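Local coordinates for periplasmic binding protein (Veillonella parvula, PDB 4OVK) that probably captures a solute outside the cell membrane and delivers it to an ABC transporter, as periplasmic binding proteins of its family do, at residues 41-54 and 139-153. Sequence-based numbering, arbitrary orientation.
Sequences WTSIVYAVDGSDKK and GIRLLGKILDKPEQA
With CG1 of Val48 anti to the backbone N (chi1 177°), its two methyls are split between partners: CG1 lies 3.8 Å from Leu147 CD1, while CG2 meets Ile140 CG2. The valine is a knob in a hole made by Ile140, Leu143, Gly144 and Ala153, so both helices of 139-153 grip it. Leu143 returns the favour, its CG beside the backbone N (chi1 -73°), and plugs a hole lined by Trp41, Ile44, Val45 and Val48; CD1 reaches the indole edge in the ring plane, 3.7 Å from Trp41 CZ3, and CD2 touches Val45 CG2. Ile44 CD1 covers one indole face, and Trp41 CH2 comes within 3.5 Å of Gly139 CA, where a side chain would clash with the ring.

Polar groups tie down the C-terminal end of helix 41-49. Gln152 NE2 donates a nearly straight bond to Ala47 O (2.8 Å) and also bonds Phe317 O. The Lys149 chain, bent at chi2 and chi4, swings NZ over the carboxylate of Asp49, 2.8 Å from OD1 and well above the carboxylate plane. One water links Lys149 NZ to Val48 O; another joins Asp49 OD1 to Leu147 O and to Lys54 NZ, which also bonds Ile31 O. A methionine in place of Lys149 would probably leave the Asp49 carboxylate without its salt-bridge mate and the first water without its donor.

The axes of helices 41-49 and 139-147 cross at -58°, 9.8 Å apart, with helix 150-170 packed beside Val48 after the turn at Asp148. This pair packs against the parallel sheet 55-57, 34-36, 104-108, 125-128 of one lobe of the solute-binding fold: Trp41 and Val45 rest on Ile36 and Leu147 on Ile34 of strand 34-36, while Trp41 also reaches Ile128 of strand 125-128.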
loop_
_atom_site.group_PDB
_atom_site.type_symbol
_atom_site.label_atom_id
_atom_site.label_comp_id
_atom_site.label_asym_id
_atom_site.label_seq_id
_atom_site.Cartn_x
_atom_site.Cartn_y
_atom_site.Cartn_z
ATOM N N TRP A 41 -1.959 6.782 4.904
ATOM C CA TRP A 41 -1.642 6.834 6.327
ATOM C C TRP A 41 -2.846 6.679 7.248
ATOM O O TRP A 41 -2.662 6.483 8.448
ATOM C CB TRP A 41 -0.759 8.070 6.643
ATOM C CG TRP A 41 0.626 7.780 6.137
ATOM C CD1 TRP A 41 1.070 7.887 4.842
ATOM C CD2 TRP A 41 1.706 7.206 6.883
ATOM N NE1 TRP A 41 2.374 7.456 4.757
ATOM C CE2 TRP A 41 2.786 7.034 5.995
ATOM C CE3 TRP A 41 1.877 6.854 8.228
ATOM C CZ2 TRP A 41 4.016 6.510 6.402
ATOM C CZ3 TRP A 41 3.104 6.323 8.630
ATOM C CH2 TRP A 41 4.150 6.149 7.713
ATOM N N THR A 42 -4.069 6.735 6.711
ATOM C CA THR A 42 -5.250 6.434 7.526
ATOM C C THR A 42 -5.204 4.962 7.918
ATOM O O THR A 42 -5.314 4.610 9.085
ATOM C CB THR A 42 -6.561 6.820 6.823
ATOM O OG1 THR A 42 -6.692 8.240 6.844
ATOM C CG2 THR A 42 -7.774 6.217 7.525
ATOM N N SER A 43 -4.972 4.099 6.931
ATOM C CA SER A 43 -4.831 2.672 7.227
ATOM C C SER A 43 -3.622 2.386 8.137
ATOM O O SER A 43 -3.655 1.474 8.960
ATOM C CB SER A 43 -4.760 1.868 5.918
ATOM O OG SER A 43 -3.567 2.104 5.215
ATOM N N ILE A 44 -2.551 3.160 7.995
ATOM C CA ILE A 44 -1.373 2.937 8.821
ATOM C C ILE A 44 -1.606 3.351 10.282
ATOM O O ILE A 44 -1.177 2.662 11.202
ATOM C CB ILE A 44 -0.096 3.580 8.231
ATOM C CG1 ILE A 44 0.182 2.995 6.833
ATOM C CG2 ILE A 44 1.083 3.305 9.156
ATOM C CD1 ILE A 44 1.243 3.728 6.024
ATOM N N VAL A 45 -2.279 4.475 10.503
ATOM C CA VAL A 45 -2.645 4.853 11.871
ATOM C C VAL A 45 -3.528 3.777 12.499
ATOM O O VAL A 45 -3.320 3.384 13.646
ATOM C CB VAL A 45 -3.335 6.215 11.888
ATOM C CG1 VAL A 45 -4.026 6.474 13.227
ATOM C CG2 VAL A 45 -2.303 7.299 11.559
ATOM N N TYR A 46 -4.495 3.282 11.734
ATOM C CA TYR A 46 -5.345 2.193 12.202
ATOM C C TYR A 46 -4.497 0.980 12.645
ATOM O O TYR A 46 -4.732 0.399 13.697
ATOM C CB TYR A 46 -6.372 1.785 11.129
ATOM C CG TYR A 46 -7.104 0.540 11.509
ATOM C CD1 TYR A 46 -8.220 0.593 12.320
ATOM C CD2 TYR A 46 -6.648 -0.701 11.100
ATOM C CE1 TYR A 46 -8.883 -0.561 12.703
ATOM C CE2 TYR A 46 -7.308 -1.861 11.462
ATOM C CZ TYR A 46 -8.414 -1.788 12.265
ATOM O OH TYR A 46 -9.058 -2.943 12.646
ATOM N N ALA A 47 -3.522 0.595 11.832
ATOM C CA ALA A 47 -2.693 -0.557 12.120
ATOM C C ALA A 47 -1.875 -0.380 13.405
ATOM O O ALA A 47 -1.780 -1.293 14.208
ATOM C CB ALA A 47 -1.772 -0.829 10.950
ATOM N N VAL A 48 -1.296 0.798 13.598
ATOM C CA VAL A 48 -0.485 1.044 14.781
ATOM C C VAL A 48 -1.350 1.074 16.046
ATOM O O VAL A 48 -0.974 0.495 17.057
ATOM C CB VAL A 48 0.326 2.351 14.642
ATOM C CG1 VAL A 48 1.112 2.624 15.918
ATOM C CG2 VAL A 48 1.268 2.259 13.453
ATOM N N ASP A 49 -2.513 1.722 15.979
ATOM C CA ASP A 49 -3.391 1.813 17.139
ATOM C C ASP A 49 -4.231 0.557 17.325
ATOM O O ASP A 49 -4.857 0.396 18.363
ATOM C CB ASP A 49 -4.316 3.042 17.035
ATOM C CG ASP A 49 -4.689 3.614 18.393
ATOM O OD1 ASP A 49 -3.899 3.464 19.366
ATOM O OD2 ASP A 49 -5.782 4.221 18.483
ATOM N N GLY A 50 -4.267 -0.315 16.314
ATOM C CA GLY A 50 -5.155 -1.482 16.315
ATOM C C GLY A 50 -6.620 -1.102 16.426
ATOM O O GLY A 50 -7.434 -1.868 16.928
ATOM N N SER A 51 -6.963 0.078 15.915
ATOM C CA SER A 51 -8.255 0.678 16.186
ATOM C C SER A 51 -8.412 1.936 15.359
ATOM O O SER A 51 -7.434 2.622 15.075
ATOM C CB SER A 51 -8.358 1.029 17.682
ATOM O OG SER A 51 -9.489 1.809 17.959
ATOM N N ASP A 52 -9.651 2.234 14.983
ATOM C CA ASP A 52 -9.975 3.497 14.328
ATOM C C ASP A 52 -10.481 4.551 15.302
ATOM O O ASP A 52 -10.834 5.644 14.868
ATOM C CB ASP A 52 -11.043 3.280 13.246
ATOM C CG ASP A 52 -12.398 2.832 13.813
ATOM O OD1 ASP A 52 -12.538 2.558 15.024
ATOM O OD2 ASP A 52 -13.354 2.774 13.037
ATOM N N LYS A 53 -10.498 4.238 16.599
ATOM C CA LYS A 53 -11.223 5.056 17.578
ATOM C C LYS A 53 -10.728 6.495 17.717
ATOM O O LYS A 53 -11.511 7.356 18.083
ATOM C CB LYS A 53 -11.252 4.378 18.965
ATOM C CG LYS A 53 -11.983 3.030 18.998
ATOM C CD LYS A 53 -13.500 3.157 18.953
ATOM C CE LYS A 53 -14.163 1.798 19.138
ATOM N NZ LYS A 53 -15.588 1.773 18.690
ATOM N N LYS A 54 -9.448 6.759 17.439
ATOM C CA LYS A 54 -8.887 8.105 17.605
ATOM C C LYS A 54 -8.846 8.940 16.330
ATOM O O LYS A 54 -8.398 10.081 16.355
ATOM C CB LYS A 54 -7.486 8.014 18.216
ATOM C CG LYS A 54 -7.478 7.404 19.609
ATOM C CD LYS A 54 -6.118 7.445 20.283
ATOM C CE LYS A 54 -6.231 7.180 21.786
ATOM N NZ LYS A 54 -4.940 7.394 22.512
ATOM N N GLY A 139 7.887 6.274 9.817
ATOM C CA GLY A 139 6.564 6.842 10.096
ATOM C C GLY A 139 5.797 6.033 11.133
ATOM O O GLY A 139 5.140 6.587 12.014
ATOM N N ILE A 140 5.902 4.711 11.054
ATOM C CA ILE A 140 5.270 3.854 12.056
ATOM C C ILE A 140 5.844 4.120 13.457
ATOM O O ILE A 140 5.108 4.180 14.448
ATOM C CB ILE A 140 5.395 2.375 11.667
ATOM C CG1 ILE A 140 4.451 2.094 10.499
ATOM C CG2 ILE A 140 5.075 1.479 12.844
ATOM C CD1 ILE A 140 4.749 0.803 9.775
ATOM N N ARG A 141 7.158 4.295 13.527
ATOM C CA ARG A 141 7.824 4.515 14.807
ATOM C C ARG A 141 7.326 5.820 15.421
ATOM O O ARG A 141 7.005 5.882 16.620
ATOM C CB ARG A 141 9.336 4.514 14.623
ATOM C CG ARG A 141 10.110 4.618 15.932
ATOM C CD ARG A 141 11.563 4.242 15.740
ATOM N NE ARG A 141 11.743 2.801 15.592
ATOM C CZ ARG A 141 12.629 2.216 14.790
ATOM N NH1 ARG A 141 12.696 0.893 14.748
ATOM N NH2 ARG A 141 13.443 2.928 14.016
ATOM N N LEU A 142 7.238 6.849 14.580
ATOM C CA LEU A 142 6.688 8.140 14.977
ATOM C C LEU A 142 5.253 8.001 15.487
ATOM O O LEU A 142 4.912 8.535 16.556
ATOM C CB LEU A 142 6.771 9.122 13.796
ATOM C CG LEU A 142 6.063 10.484 13.896
ATOM C CD1 LEU A 142 6.642 11.320 15.017
ATOM C CD2 LEU A 142 6.184 11.244 12.592
ATOM N N LEU A 143 4.401 7.288 14.741
ATOM C CA LEU A 143 3.028 7.055 15.189
ATOM C C LEU A 143 2.967 6.353 16.548
ATOM O O LEU A 143 2.092 6.638 17.366
ATOM C CB LEU A 143 2.250 6.261 14.144
ATOM C CG LEU A 143 1.890 7.057 12.898
ATOM C CD1 LEU A 143 1.275 6.104 11.878
ATOM C CD2 LEU A 143 0.952 8.208 13.230
ATOM N N GLY A 144 3.884 5.423 16.782
ATOM C CA GLY A 144 3.972 4.746 18.063
ATOM C C GLY A 144 4.202 5.700 19.224
ATOM O O GLY A 144 3.641 5.526 20.294
ATOM N N LYS A 145 5.013 6.729 18.998
ATOM C CA LYS A 145 5.282 7.740 20.027
ATOM C C LYS A 145 4.073 8.655 20.201
ATOM O O LYS A 145 3.695 8.988 21.311
ATOM C CB LYS A 145 6.510 8.561 19.656
ATOM C CG LYS A 145 7.795 7.765 19.778
ATOM C CD LYS A 145 9.009 8.646 19.992
ATOM C CE LYS A 145 10.264 7.800 20.168
ATOM N NZ LYS A 145 10.461 6.874 19.024
ATOM N N ILE A 146 3.450 9.030 19.097
ATOM C CA ILE A 146 2.250 9.873 19.146
ATOM C C ILE A 146 1.100 9.178 19.883
ATOM O O ILE A 146 0.460 9.760 20.765
ATOM C CB ILE A 146 1.820 10.283 17.732
ATOM C CG1 ILE A 146 2.861 11.251 17.153
ATOM C CG2 ILE A 146 0.419 10.903 17.743
ATOM C CD1 ILE A 146 2.714 11.518 15.681
ATOM N N LEU A 147 0.866 7.923 19.525
ATOM C CA LEU A 147 -0.252 7.151 20.048
ATOM C C LEU A 147 0.038 6.438 21.369
ATOM O O LEU A 147 -0.849 5.789 21.908
ATOM C CB LEU A 147 -0.654 6.099 19.010
ATOM C CG LEU A 147 -1.187 6.649 17.694
ATOM C CD1 LEU A 147 -1.189 5.563 16.623
ATOM C CD2 LEU A 147 -2.565 7.208 17.951
ATOM N N ASP A 148 1.268 6.547 21.884
ATOM C CA ASP A 148 1.735 5.740 23.015
ATOM C C ASP A 148 1.473 4.245 22.804
ATOM O O ASP A 148 0.934 3.563 23.682
ATOM C CB ASP A 148 1.128 6.237 24.328
ATOM C CG ASP A 148 1.752 7.531 24.785
ATOM O OD1 ASP A 148 2.977 7.537 25.026
ATOM O OD2 ASP A 148 1.035 8.539 24.909
ATOM N N LYS A 149 1.857 3.758 21.622
ATOM C CA LYS A 149 1.772 2.342 21.298
ATOM C C LYS A 149 3.126 1.873 20.763
ATOM O O LYS A 149 3.216 1.399 19.627
ATOM C CB LYS A 149 0.681 2.096 20.243
ATOM C CG LYS A 149 -0.736 2.431 20.672
ATOM C CD LYS A 149 -1.200 1.547 21.806
ATOM C CE LYS A 149 -2.688 1.699 22.073
ATOM N NZ LYS A 149 -3.517 1.147 20.967
ATOM N N PRO A 150 4.193 2.014 21.569
ATOM C CA PRO A 150 5.520 1.682 21.015
ATOM C C PRO A 150 5.722 0.197 20.749
ATOM O O PRO A 150 6.441 -0.175 19.824
ATOM C CB PRO A 150 6.491 2.213 22.084
ATOM C CG PRO A 150 5.690 2.228 23.346
ATOM C CD PRO A 150 4.298 2.606 22.922
ATOM N N GLU A 151 5.080 -0.655 21.533
ATOM C CA GLU A 151 5.221 -2.087 21.329
ATOM C C GLU A 151 4.587 -2.517 20.008
ATOM O O GLU A 151 5.205 -3.253 19.253
ATOM C CB GLU A 151 4.637 -2.865 22.505
ATOM C CG GLU A 151 5.409 -2.652 23.809
ATOM C CD GLU A 151 4.790 -3.376 24.992
ATOM O OE1 GLU A 151 5.535 -3.706 25.938
ATOM O OE2 GLU A 151 3.564 -3.610 24.984
ATOM N N GLN A 152 3.369 -2.052 19.713
ATOM C CA GLN A 152 2.727 -2.402 18.447
ATOM C C GLN A 152 3.529 -1.825 17.279
ATOM O O GLN A 152 3.736 -2.503 16.287
ATOM C CB GLN A 152 1.261 -1.953 18.374
ATOM C CG GLN A 152 0.574 -2.337 17.056
ATOM C CD GLN A 152 -0.570 -3.332 17.180
ATOM O OE1 GLN A 152 -0.502 -4.289 17.944
ATOM N NE2 GLN A 152 -1.622 -3.120 16.389
ATOM N N ALA A 153 4.008 -0.591 17.414
ATOM C CA ALA A 153 4.795 0.033 16.353
ATOM C C ALA A 153 6.065 -0.770 16.097
ATOM O O ALA A 153 6.366 -1.124 14.944
ATOM C CB ALA A 153 5.116 1.491 16.702
HETATM O O HOH W 1 -2.019 -0.800 19.305
HETATM O O HOH W 2 -3.543 5.199 21.391
#